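Local coordinates for nudix hydrolase domain-containing protein (Thermotoga maritima, PDB 3E57) that is probably a Nudix hydrolase, cleaving a nucleoside diphosphate linked to another moiety, although its function and substrate are not established, at residues Val73-Gly78 with Val131-Arg136; Leu159-Gly164 with Ala201-Leu206; Lys67-Tyr72 with Glu117-Gly122; Gly142-Ser147 with Lys197-Val202. One frame throughout, in Å; residues are numbered along the deposited sequence.

Interaction 1. Residues Val73-Gly78 with Val131-Arg136; sequences VVIMDG and VDVSLR
I75 reaches from strand 66-77 into a patch made by V131, V133 and L135, the inward-facing residues of the opening part of strand 131-145. At CB the isoleucine divides: chi1 of -70° sets CG1 beside the backbone N and leaves CG2 anti to it. CG2 is the shorter branch and lies loosely against the end of L135, 4.4 Å from L135 CD2. CG1 makes no close approach to 131-136, but it carries the chain on in an extended form, chi2 169°, and brings CD1 up against both valines. There CD1 lies 3.8 Å from V131 CG2 and, almost as near, 3.9 Å from V133 CG1. The V131 side chain passes that of I75 in the opposite sense, whereas V133 comes in at a slant. No hydrogen bond joins the segments: their strand axes stay 9.0 Å apart at closest and run at 75° to each other, and in the Nudix sheet strand 155-163 pairs with both of them. Helix 115-130, whose last turns carry the REVNEE sequence of the Nudix box, runs straight into V131 and closes the contact from one side, with V73 and V133 both resting on V127. I75 also leans on L82 of strand 80-85. Toward the exposed R136 the chemistry turns polar without the segments joining: D77 OD1 and R136 NH1 remain 6.2 Å apart, while D77 OD2 accepts a hydrogen bond from F166 N.

Interaction 2. Residues Leu159-Gly164 with Ala201-Leu206; sequences LFLGRG and AVLLNL
L161 and L203 make the tighter of two leucine-led touches between strand 155-163 and helix 194-206. The L161 fork, held out from the strand with CG anti to the backbone N (chi1 175°), takes a single methyl of the helix: L203 CD1 is 3.7 Å from L161 CD1 and 4.1 Å from L161 CD2. L203 leaves the helix along its flank and bends in only at its end, so the two side chains cross obliquely. Two residues back on the strand, L159 meets V202 tip to tip, with L159 CD2 4.0 Å from V202 CG1. Packing slackens a turn further along the helix, where L206 CD1 stays 5.1 Å from L161 CD2. Here the core gives way to charge, and the guanidinium of R163 lays one face over L161 CD2, which stands 3.7 Å above the plane. On the exposed side of the helix, N205 turns from the strand and packs on S147 of the second subunit. All four touching residues are buried and meet through carbon alone, and L141 of strand 131-145 backs V202, L203 and L206. A helix laid on a mixed sheet through aliphatic side chains in this way is one layer of the alpha/beta/alpha sandwich of the Nudix fold.

Interaction 3. Residues Lys67-Tyr72 with Glu117-Gly122; sequences KQVIPY and EAFLKG
V69 and P71, two alternate residues of strand 66-77, meet a single aromatic side chain, F119 of helix 115-130. The strand enters with K67 and Q68 directed to other partners: K67 NZ is hydrogen-bonded to N145 OD1, and Q68 OE1 to H106 NE2. V69 is the first to face the helix. Its CG1, anti to the backbone N (chi1 175°), comes to the edge of the F119 ring near the ring plane, 3.7 Å from F119 CE1 and 3.8 Å from F119 CD1, and the two side chains cross at about a right angle. I70 points the other way. P71 then turns its ring back to the helix and touches the same corner of the phenylalanine obliquely, P71 CD lying 4.3 Å from F119 CE1. Facing P71, one turn on from F119, is G122, which offers only backbone on this side; its N is bonded to A118 O at 2.7 Å as part of the regular helix. Y72 leads away again, its hydroxyl hydrogen-bonded to S196 OG. F119 gets there with an extended first torsion, chi1 179°, and its ring also meets F44 edge-to-face, which wedges it between the sheet and helix 41-51. Helix 115-130 bears the Nudix box sequence, so this contact seats a helix whose glutamates in characterised Nudix hydrolases bind the catalytic metal. All the touching groups are buried carbon and no hydrogen bond crosses, which implies that the helix is held here by shape and the exclusion of water, with its charged E117 and K121 kept on the outer side.

Interaction 4. Residues Gly142-Ser147 with Lys197-Val202; sequences GLINSS and KISAAV
I144 and I198 are both turned with CG2 anti to the backbone N and CG1 beside it, and both extend from CG1 to CD1 (chi2 174° and 164°), so each presents a short branch and a long one. The two side chains slide past each other in opposite directions. The long branch of I198 drives its CD1 into the angle between I144 and S146, the latter just past the strand end, 4.0 Å from I144 CG2 and 4.1 Å from S146 CB. The long branch of I144 reaches across to the helix and ends with CD1 3.5 Å from S199 OG, a methyl against a hydroxyl rather than a polar bond. That hydroxyl is engaged within its own helix, hydrogen-bonded to W195 O. S146 likewise gives I198 its carbon side. The two serines thus offer packing surface across the contact, and no hydrogen bond crosses between 142-147 and 197-202, although a weak one from S146 OG to W195 NE1 reaches the helix one turn earlier. Around this pairing, F36 of strand 36-38 flanks I198. Y72 of strand 66-77 touches both I144 and S199 and extends the layer across the sheet. On the helix, A201 packs on T148 of the second subunit, which sets helix 194-206 between the sheet of its own chain and the dimer partner.

Overall arrangement
All four interactions are largely apolar and crossed by no hydrogen bond; three seat helices on one mixed sheet, and the fourth, interaction 1, packs two of its strands together. Interactions 2 and 4 share helix 194-206 and residues A201 and V202, lie in the core close to the second subunit, and seat the helix on neighbouring strands, linked by a probable backbone hydrogen bond from L159 N to G142 O. Interaction 3 is equally buried but on the opposite side of the chain's centre, with an aromatic ring in place of branched aliphatics; F160 meets F119, connecting it to interaction 2. Interaction 1 continues strand 66-77 beyond interaction 3 toward the periphery. It is only partly buried and has charged groups at its edge.

Interaction 1. Residues Val73-Gly78 with Val131-Arg136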
loop_
_atom_site.group_PDB
_atom_site.type_symbol
_atom_site.label_atom_id
_atom_site.label_comp_id
_atom_site.label_asym_id
_atom_site.label_seq_id
_atom_site.Cartn_x
_atom_site.Cartn_y
_atom_site.Cartn_z
ATOM N N VAL B 73 5.849 14.818 6.132
ATOM C CA VAL B 73 5.125 15.192 7.328
ATOM C C VAL B 73 3.734 15.696 6.990
ATOM O O VAL B 73 3.574 16.633 6.206
ATOM C CB VAL B 73 5.882 16.285 8.114
ATOM C CG1 VAL B 73 5.161 16.578 9.430
ATOM C CG2 VAL B 73 7.332 15.854 8.364
ATOM N N VAL B 74 2.739 15.058 7.592
ATOM C CA VAL B 74 1.371 15.506 7.533
ATOM C C VAL B 74 1.135 16.335 8.792
ATOM O O VAL B 74 1.477 15.901 9.900
ATOM C CB VAL B 74 0.412 14.308 7.520
ATOM C CG1 VAL B 74 -1.040 14.788 7.615
ATOM C CG2 VAL B 74 0.639 13.463 6.260
ATOM N N ILE B 75 0.576 17.524 8.616
ATOM C CA ILE B 75 0.402 18.466 9.713
ATOM C C ILE B 75 -1.059 18.509 10.112
ATOM O O ILE B 75 -1.922 18.650 9.251
ATOM C CB ILE B 75 0.891 19.878 9.297
ATOM C CG1 ILE B 75 2.413 19.874 9.175
ATOM C CG2 ILE B 75 0.444 20.944 10.308
ATOM C CD1 ILE B 75 2.961 21.097 8.523
ATOM N N MET B 76 -1.330 18.359 11.413
ATOM C CA MET B 76 -2.667 18.570 11.959
ATOM C C MET B 76 -2.681 19.692 12.991
ATOM O O MET B 76 -1.847 19.703 13.897
ATOM C CB MET B 76 -3.193 17.301 12.615
ATOM C CG MET B 76 -3.747 16.290 11.625
ATOM S SD MET B 76 -4.643 14.977 12.460
ATOM C CE MET B 76 -6.267 15.715 12.682
ATOM N N ASP B 77 -3.627 20.617 12.832
ATOM C CA ASP B 77 -3.876 21.713 13.776
ATOM C C ASP B 77 -5.229 21.410 14.397
ATOM O O ASP B 77 -6.262 21.520 13.736
ATOM C CB ASP B 77 -3.896 23.061 13.036
ATOM C CG ASP B 77 -3.957 24.275 13.979
ATOM O OD1 ASP B 77 -4.457 24.156 15.113
ATOM O OD2 ASP B 77 -3.522 25.368 13.562
ATOM N N GLY B 78 -5.213 20.979 15.655
ATOM C CA GLY B 78 -6.422 20.525 16.321
ATOM C C GLY B 78 -6.941 19.289 15.618
ATOM O O GLY B 78 -6.205 18.313 15.427
ATOM N N VAL B 131 6.566 25.754 5.620
ATOM C CA VAL B 131 5.465 26.261 6.423
ATOM C C VAL B 131 5.928 26.826 7.751
ATOM O O VAL B 131 6.938 26.385 8.299
ATOM C CB VAL B 131 4.438 25.148 6.704
ATOM C CG1 VAL B 131 3.811 24.653 5.393
ATOM C CG2 VAL B 131 5.091 24.003 7.460
ATOM N N ASP B 132 5.166 27.795 8.258
ATOM C CA ASP B 132 5.348 28.308 9.608
ATOM C C ASP B 132 4.362 27.599 10.534
ATOM O O ASP B 132 3.156 27.847 10.497
ATOM C CB ASP B 132 5.146 29.829 9.648
ATOM C CG ASP B 132 5.526 30.442 10.987
ATOM O OD1 ASP B 132 6.172 29.761 11.822
ATOM O OD2 ASP B 132 5.177 31.623 11.201
ATOM N N VAL B 133 4.898 26.695 11.345
ATOM C CA VAL B 133 4.110 25.896 12.269
ATOM C C VAL B 133 4.857 25.750 13.585
ATOM O O VAL B 133 6.078 25.875 13.631
ATOM C CB VAL B 133 3.847 24.478 11.700
ATOM C CG1 VAL B 133 3.207 24.574 10.336
ATOM C CG2 VAL B 133 5.149 23.696 11.608
ATOM N N SER B 134 4.118 25.485 14.653
ATOM C CA SER B 134 4.717 25.112 15.921
ATOM C C SER B 134 4.209 23.729 16.343
ATOM O O SER B 134 3.082 23.592 16.794
ATOM C CB SER B 134 4.389 26.163 16.977
ATOM O OG SER B 134 4.908 25.774 18.223
ATOM N N LEU B 135 5.058 22.715 16.210
ATOM C CA LEU B 135 4.625 21.314 16.323
ATOM C C LEU B 135 5.005 20.673 17.654
ATOM O O LEU B 135 6.172 20.735 18.053
ATOM C CB LEU B 135 5.220 20.491 15.174
ATOM C CG LEU B 135 4.779 20.885 13.761
ATOM C CD1 LEU B 135 5.330 19.912 12.737
ATOM C CD2 LEU B 135 3.265 20.964 13.644
ATOM N N ARG B 136 4.014 20.078 18.329
ATOM C CA ARG B 136 4.221 19.285 19.549
ATOM C C ARG B 136 4.999 18.017 19.231
ATOM O O ARG B 136 6.229 17.986 19.286
ATOM C CB ARG B 136 2.884 18.842 20.178
ATOM C CG ARG B 136 2.211 19.793 21.116
ATOM C CD ARG B 136 0.985 20.492 20.515
ATOM N NE ARG B 136 1.326 21.805 19.968
ATOM C CZ ARG B 136 0.454 22.768 19.670
ATOM N NH1 ARG B 136 -0.852 22.599 19.851
ATOM N NH2 ARG B 136 0.904 23.919 19.183
#

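Interaction 2. Residues Leu159-Gly164 with Ala201-Leu206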
loop_
_atom_site.group_PDB
_atom_site.type_symbol
_atom_site.label_atom_id
_atom_site.label_comp_id
_atom_site.label_asym_id
_atom_site.label_seq_id
_atom_site.Cartn_x
_atom_site.Cartn_y
_atom_site.Cartn_z
ATOM N N LEU B 159 6.999 8.564 6.909
ATOM C CA LEU B 159 5.765 9.279 7.196
ATOM C C LEU B 159 5.608 9.626 8.672
ATOM O O LEU B 159 5.654 8.744 9.540
ATOM C CB LEU B 159 4.580 8.433 6.769
ATOM C CG LEU B 159 3.176 8.992 7.020
ATOM C CD1 LEU B 159 2.970 10.342 6.306
ATOM C CD2 LEU B 159 2.147 7.944 6.557
ATOM N N PHE B 160 5.399 10.915 8.931
ATOM C CA PHE B 160 5.120 11.432 10.259
ATOM C C PHE B 160 3.821 12.182 10.282
ATOM O O PHE B 160 3.420 12.776 9.280
ATOM C CB PHE B 160 6.192 12.437 10.691
ATOM C CG PHE B 160 7.555 11.866 10.793
ATOM C CD1 PHE B 160 8.067 11.473 12.023
ATOM C CD2 PHE B 160 8.338 11.721 9.664
ATOM C CE1 PHE B 160 9.323 10.932 12.112
ATOM C CE2 PHE B 160 9.597 11.181 9.750
ATOM C CZ PHE B 160 10.091 10.793 10.977
ATOM N N LEU B 161 3.195 12.182 11.455
ATOM C CA LEU B 161 2.086 13.059 11.776
ATOM C C LEU B 161 2.619 14.117 12.746
ATOM O O LEU B 161 3.089 13.785 13.843
ATOM C CB LEU B 161 0.981 12.261 12.445
ATOM C CG LEU B 161 -0.226 13.027 12.959
ATOM C CD1 LEU B 161 -0.873 13.847 11.850
ATOM C CD2 LEU B 161 -1.213 12.050 13.575
ATOM N N GLY B 162 2.572 15.376 12.338
ATOM C CA GLY B 162 3.011 16.471 13.210
ATOM C C GLY B 162 1.789 17.217 13.689
ATOM O O GLY B 162 1.056 17.774 12.876
ATOM N N ARG B 163 1.544 17.224 14.994
ATOM C CA ARG B 163 0.412 17.966 15.534
ATOM C C ARG B 163 0.914 19.281 16.131
ATOM O O ARG B 163 1.923 19.297 16.838
ATOM C CB ARG B 163 -0.332 17.160 16.597
ATOM C CG ARG B 163 -1.067 15.910 16.103
ATOM C CD ARG B 163 -1.939 15.379 17.248
ATOM N NE ARG B 163 -2.697 14.159 16.948
ATOM C CZ ARG B 163 -2.242 12.917 17.108
ATOM N NH1 ARG B 163 -1.001 12.681 17.533
ATOM N NH2 ARG B 163 -3.033 11.891 16.820
ATOM N N GLY B 164 0.218 20.376 15.848
ATOM C CA GLY B 164 0.640 21.671 16.371
ATOM C C GLY B 164 -0.254 22.832 16.002
ATOM O O GLY B 164 -1.461 22.671 15.813
ATOM N N ALA B 201 -5.133 7.627 3.429
ATOM C CA ALA B 201 -5.663 6.351 3.856
ATOM C C ALA B 201 -5.103 5.950 5.233
ATOM O O ALA B 201 -5.851 5.493 6.099
ATOM C CB ALA B 201 -5.390 5.267 2.791
ATOM N N VAL B 202 -3.806 6.171 5.448
ATOM C CA VAL B 202 -3.146 5.819 6.715
ATOM C C VAL B 202 -3.726 6.642 7.853
ATOM O O VAL B 202 -4.104 6.105 8.905
ATOM C CB VAL B 202 -1.607 6.022 6.622
ATOM C CG1 VAL B 202 -0.943 5.894 8.006
ATOM C CG2 VAL B 202 -1.005 5.022 5.626
ATOM N N LEU B 203 -3.847 7.942 7.624
ATOM C CA LEU B 203 -4.388 8.846 8.637
ATOM C C LEU B 203 -5.827 8.551 8.994
ATOM O O LEU B 203 -6.162 8.522 10.172
ATOM C CB LEU B 203 -4.287 10.300 8.186
ATOM C CG LEU B 203 -2.996 11.023 8.524
ATOM C CD1 LEU B 203 -3.012 11.484 9.983
ATOM C CD2 LEU B 203 -1.783 10.144 8.250
ATOM N N LEU B 204 -6.678 8.333 7.993
ATOM C CA LEU B 204 -8.071 7.976 8.244
ATOM C C LEU B 204 -8.182 6.684 9.054
ATOM O O LEU B 204 -9.028 6.589 9.929
ATOM C CB LEU B 204 -8.879 7.833 6.953
ATOM C CG LEU B 204 -9.566 9.044 6.271
ATOM C CD1 LEU B 204 -9.748 10.250 7.199
ATOM C CD2 LEU B 204 -8.890 9.425 4.979
ATOM N N ASN B 205 -7.339 5.699 8.760
ATOM C CA ASN B 205 -7.374 4.435 9.507
ATOM C C ASN B 205 -6.813 4.564 10.926
ATOM O O ASN B 205 -7.273 3.870 11.838
ATOM C CB ASN B 205 -6.660 3.309 8.750
ATOM C CG ASN B 205 -7.276 1.942 9.029
ATOM O OD1 ASN B 205 -8.495 1.758 8.939
ATOM N ND2 ASN B 205 -6.437 0.977 9.349
ATOM N N LEU B 206 -5.839 5.447 11.120
ATOM C CA LEU B 206 -5.359 5.750 12.471
ATOM C C LEU B 206 -6.485 6.328 13.320
ATOM O O LEU B 206 -6.599 6.014 14.498
ATOM C CB LEU B 206 -4.192 6.729 12.439
ATOM C CG LEU B 206 -2.835 6.146 12.059
ATOM C CD1 LEU B 206 -1.826 7.283 11.972
ATOM C CD2 LEU B 206 -2.400 5.090 13.070
#

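Interaction 3. Residues Lys67-Tyr72 with Glu117-Gly122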
loop_
_atom_site.group_PDB
_atom_site.type_symbol
_atom_site.label_atom_id
_atom_site.label_comp_id
_atom_site.label_asym_id
_atom_site.label_seq_id
_atom_site.Cartn_x
_atom_site.Cartn_y
_atom_site.Cartn_z
ATOM N N LYS B 67 17.458 4.312 -2.992
ATOM C CA LYS B 67 16.266 5.074 -2.678
ATOM C C LYS B 67 16.640 6.288 -1.832
ATOM O O LYS B 67 17.393 6.181 -0.866
ATOM C CB LYS B 67 15.223 4.175 -1.990
ATOM C CG LYS B 67 14.574 3.226 -2.987
ATOM C CD LYS B 67 13.474 2.354 -2.393
ATOM C CE LYS B 67 12.507 1.849 -3.485
ATOM N NZ LYS B 67 11.312 2.774 -3.688
ATOM N N GLN B 68 16.136 7.444 -2.245
ATOM C CA GLN B 68 16.331 8.696 -1.545
ATOM C C GLN B 68 15.394 8.746 -0.350
ATOM O O GLN B 68 14.190 8.575 -0.506
ATOM C CB GLN B 68 16.036 9.858 -2.489
ATOM C CG GLN B 68 16.946 9.879 -3.729
ATOM C CD GLN B 68 16.347 10.633 -4.886
ATOM O OE1 GLN B 68 15.928 11.779 -4.742
ATOM N NE2 GLN B 68 16.311 9.998 -6.051
ATOM N N VAL B 69 15.943 8.960 0.841
ATOM C CA VAL B 69 15.129 9.024 2.055
ATOM C C VAL B 69 14.459 10.392 2.180
ATOM O O VAL B 69 15.136 11.423 2.289
ATOM C CB VAL B 69 15.967 8.729 3.292
ATOM C CG1 VAL B 69 15.139 8.929 4.556
ATOM C CG2 VAL B 69 16.522 7.320 3.201
ATOM N N ILE B 70 13.125 10.378 2.154
ATOM C CA ILE B 70 12.307 11.581 2.146
ATOM C C ILE B 70 11.461 11.640 3.422
ATOM O O ILE B 70 10.465 10.914 3.535
ATOM C CB ILE B 70 11.355 11.598 0.913
ATOM C CG1 ILE B 70 12.130 11.376 -0.392
ATOM C CG2 ILE B 70 10.584 12.914 0.841
ATOM C CD1 ILE B 70 13.157 12.452 -0.693
ATOM N N PRO B 71 11.853 12.482 4.396
ATOM C CA PRO B 71 10.918 12.766 5.474
ATOM C C PRO B 71 9.656 13.397 4.886
ATOM O O PRO B 71 9.758 14.231 3.994
ATOM C CB PRO B 71 11.689 13.754 6.360
ATOM C CG PRO B 71 12.759 14.320 5.473
ATOM C CD PRO B 71 13.138 13.185 4.595
ATOM N N TYR B 72 8.490 12.966 5.354
ATOM C CA TYR B 72 7.202 13.340 4.763
ATOM C C TYR B 72 6.210 13.563 5.902
ATOM O O TYR B 72 5.797 12.612 6.578
ATOM C CB TYR B 72 6.722 12.227 3.837
ATOM C CG TYR B 72 5.599 12.626 2.902
ATOM C CD1 TYR B 72 5.830 13.504 1.842
ATOM C CD2 TYR B 72 4.322 12.114 3.050
ATOM C CE1 TYR B 72 4.817 13.872 0.980
ATOM C CE2 TYR B 72 3.298 12.482 2.169
ATOM C CZ TYR B 72 3.561 13.362 1.139
ATOM O OH TYR B 72 2.537 13.723 0.265
ATOM N N GLU B 117 21.413 11.809 12.585
ATOM C CA GLU B 117 21.446 13.215 12.953
ATOM C C GLU B 117 20.997 14.104 11.794
ATOM O O GLU B 117 20.251 15.061 12.003
ATOM C CB GLU B 117 22.862 13.605 13.396
ATOM C CG GLU B 117 23.003 15.032 13.906
ATOM C CD GLU B 117 24.452 15.456 14.042
ATOM O OE1 GLU B 117 25.333 14.566 14.050
ATOM O OE2 GLU B 117 24.716 16.679 14.125
ATOM N N ALA B 118 21.464 13.793 10.582
ATOM C CA ALA B 118 21.098 14.561 9.388
ATOM C C ALA B 118 19.606 14.418 9.116
ATOM O O ALA B 118 18.945 15.392 8.764
ATOM C CB ALA B 118 21.898 14.102 8.166
ATOM N N PHE B 119 19.094 13.201 9.291
ATOM C CA PHE B 119 17.669 12.917 9.095
ATOM C C PHE B 119 16.823 13.778 10.022
ATOM O O PHE B 119 15.925 14.488 9.572
ATOM C CB PHE B 119 17.357 11.439 9.337
ATOM C CG PHE B 119 15.893 11.095 9.162
ATOM C CD1 PHE B 119 15.403 10.686 7.930
ATOM C CD2 PHE B 119 15.009 11.207 10.228
ATOM C CE1 PHE B 119 14.056 10.384 7.765
ATOM C CE2 PHE B 119 13.659 10.917 10.074
ATOM C CZ PHE B 119 13.183 10.493 8.835
ATOM N N LEU B 120 17.135 13.730 11.314
ATOM C CA LEU B 120 16.334 14.426 12.310
ATOM C C LEU B 120 16.328 15.945 12.106
ATOM O O LEU B 120 15.272 16.571 12.173
ATOM C CB LEU B 120 16.780 14.039 13.725
ATOM C CG LEU B 120 16.488 12.571 14.083
ATOM C CD1 LEU B 120 17.060 12.203 15.443
ATOM C CD2 LEU B 120 14.998 12.280 14.040
ATOM N N LYS B 121 17.485 16.533 11.823
ATOM C CA LYS B 121 17.546 17.979 11.549
ATOM C C LYS B 121 16.939 18.321 10.187
ATOM O O LYS B 121 16.199 19.301 10.065
ATOM C CB LYS B 121 18.972 18.522 11.678
ATOM C CG LYS B 121 19.331 18.861 13.119
ATOM C CD LYS B 121 20.636 19.625 13.230
ATOM C CE LYS B 121 21.179 19.617 14.664
ATOM N NZ LYS B 121 21.306 18.237 15.235
ATOM N N GLY B 122 17.230 17.500 9.179
ATOM C CA GLY B 122 16.649 17.670 7.845
ATOM C C GLY B 122 15.129 17.580 7.837
ATOM O O GLY B 122 14.463 18.327 7.124
#

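Interaction 4. Residues Gly142-Ser147 with Lys197-Val202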
loop_
_atom_site.group_PDB
_atom_site.type_symbol
_atom_site.label_atom_id
_atom_site.label_comp_id
_atom_site.label_asym_id
_atom_site.label_seq_id
_atom_site.Cartn_x
_atom_site.Cartn_y
_atom_site.Cartn_z
ATOM N N GLY B 142 5.456 5.383 9.854
ATOM C CA GLY B 142 6.061 4.271 9.128
ATOM C C GLY B 142 6.638 4.700 7.801
ATOM O O GLY B 142 6.948 5.879 7.604
ATOM N N LEU B 143 6.738 3.739 6.888
ATOM C CA LEU B 143 7.385 3.926 5.596
ATOM C C LEU B 143 6.436 3.833 4.415
ATOM O O LEU B 143 5.524 2.993 4.391
ATOM C CB LEU B 143 8.461 2.861 5.411
ATOM C CG LEU B 143 9.605 2.888 6.434
ATOM C CD1 LEU B 143 10.692 1.908 6.006
ATOM C CD2 LEU B 143 10.163 4.270 6.571
ATOM N N ILE B 144 6.685 4.674 3.422
ATOM C CA ILE B 144 5.944 4.639 2.161
ATOM C C ILE B 144 6.865 4.205 1.041
ATOM O O ILE B 144 7.889 4.853 0.776
ATOM C CB ILE B 144 5.383 6.009 1.763
ATOM C CG1 ILE B 144 4.511 6.597 2.873
ATOM C CG2 ILE B 144 4.630 5.874 0.435
ATOM C CD1 ILE B 144 4.034 8.038 2.584
ATOM N N ASN B 145 6.487 3.128 0.365
ATOM C CA ASN B 145 7.260 2.597 -0.738
ATOM C C ASN B 145 6.293 2.247 -1.836
ATOM O O ASN B 145 5.552 1.272 -1.729
ATOM C CB ASN B 145 8.044 1.354 -0.295
ATOM C CG ASN B 145 8.962 0.817 -1.375
ATOM O OD1 ASN B 145 9.697 1.570 -2.006
ATOM N ND2 ASN B 145 8.932 -0.494 -1.588
ATOM N N SER B 146 6.243 3.074 -2.872
ATOM C CA SER B 146 5.330 2.826 -3.983
ATOM C C SER B 146 6.098 2.887 -5.277
ATOM O O SER B 146 7.080 3.615 -5.388
ATOM C CB SER B 146 4.216 3.856 -4.018
ATOM O OG SER B 146 4.774 5.138 -4.139
ATOM N N SER B 147 5.639 2.121 -6.256
ATOM C CA SER B 147 6.396 1.928 -7.468
ATOM C C SER B 147 5.631 2.425 -8.686
ATOM O O SER B 147 5.992 2.085 -9.808
ATOM C CB SER B 147 6.727 0.447 -7.635
ATOM O OG SER B 147 5.544 -0.313 -7.800
ATOM N N LYS B 197 -2.355 10.318 -1.469
ATOM C CA LYS B 197 -3.463 9.390 -1.379
ATOM C C LYS B 197 -3.175 8.297 -0.336
ATOM O O LYS B 197 -4.052 7.904 0.455
ATOM C CB LYS B 197 -3.702 8.753 -2.743
ATOM C CG LYS B 197 -5.023 8.071 -2.899
ATOM C CD LYS B 197 -5.182 7.580 -4.323
ATOM C CE LYS B 197 -6.596 7.074 -4.537
ATOM N NZ LYS B 197 -7.591 8.202 -4.699
ATOM N N ILE B 198 -1.950 7.801 -0.342
ATOM C CA ILE B 198 -1.583 6.721 0.581
ATOM C C ILE B 198 -1.651 7.238 2.002
ATOM O O ILE B 198 -2.211 6.583 2.882
ATOM C CB ILE B 198 -0.170 6.188 0.300
ATOM C CG1 ILE B 198 -0.121 5.441 -1.045
ATOM C CG2 ILE B 198 0.262 5.236 1.427
ATOM C CD1 ILE B 198 1.280 5.229 -1.579
ATOM N N SER B 199 -1.082 8.418 2.210
ATOM C CA SER B 199 -1.012 9.038 3.524
ATOM C C SER B 199 -2.406 9.335 4.072
ATOM O O SER B 199 -2.649 9.119 5.245
ATOM C CB SER B 199 -0.166 10.305 3.474
ATOM O OG SER B 199 1.203 10.005 3.195
ATOM N N ALA B 200 -3.314 9.827 3.226
ATOM C CA ALA B 200 -4.712 10.027 3.624
ATOM C C ALA B 200 -5.342 8.722 4.136
ATOM O O ALA B 200 -6.001 8.703 5.166
ATOM C CB ALA B 200 -5.530 10.598 2.478
ATOM N N ALA B 201 -5.133 7.627 3.429
ATOM C CA ALA B 201 -5.663 6.351 3.856
ATOM C C ALA B 201 -5.103 5.950 5.233
ATOM O O ALA B 201 -5.851 5.493 6.099
ATOM C CB ALA B 201 -5.390 5.267 2.791
ATOM N N VAL B 202 -3.806 6.171 5.448
ATOM C CA VAL B 202 -3.146 5.819 6.715
ATOM C C VAL B 202 -3.726 6.642 7.853
ATOM O O VAL B 202 -4.104 6.105 8.905
ATOM C CB VAL B 202 -1.607 6.022 6.622
ATOM C CG1 VAL B 202 -0.943 5.894 8.006
ATOM C CG2 VAL B 202 -1.005 5.022 5.626
#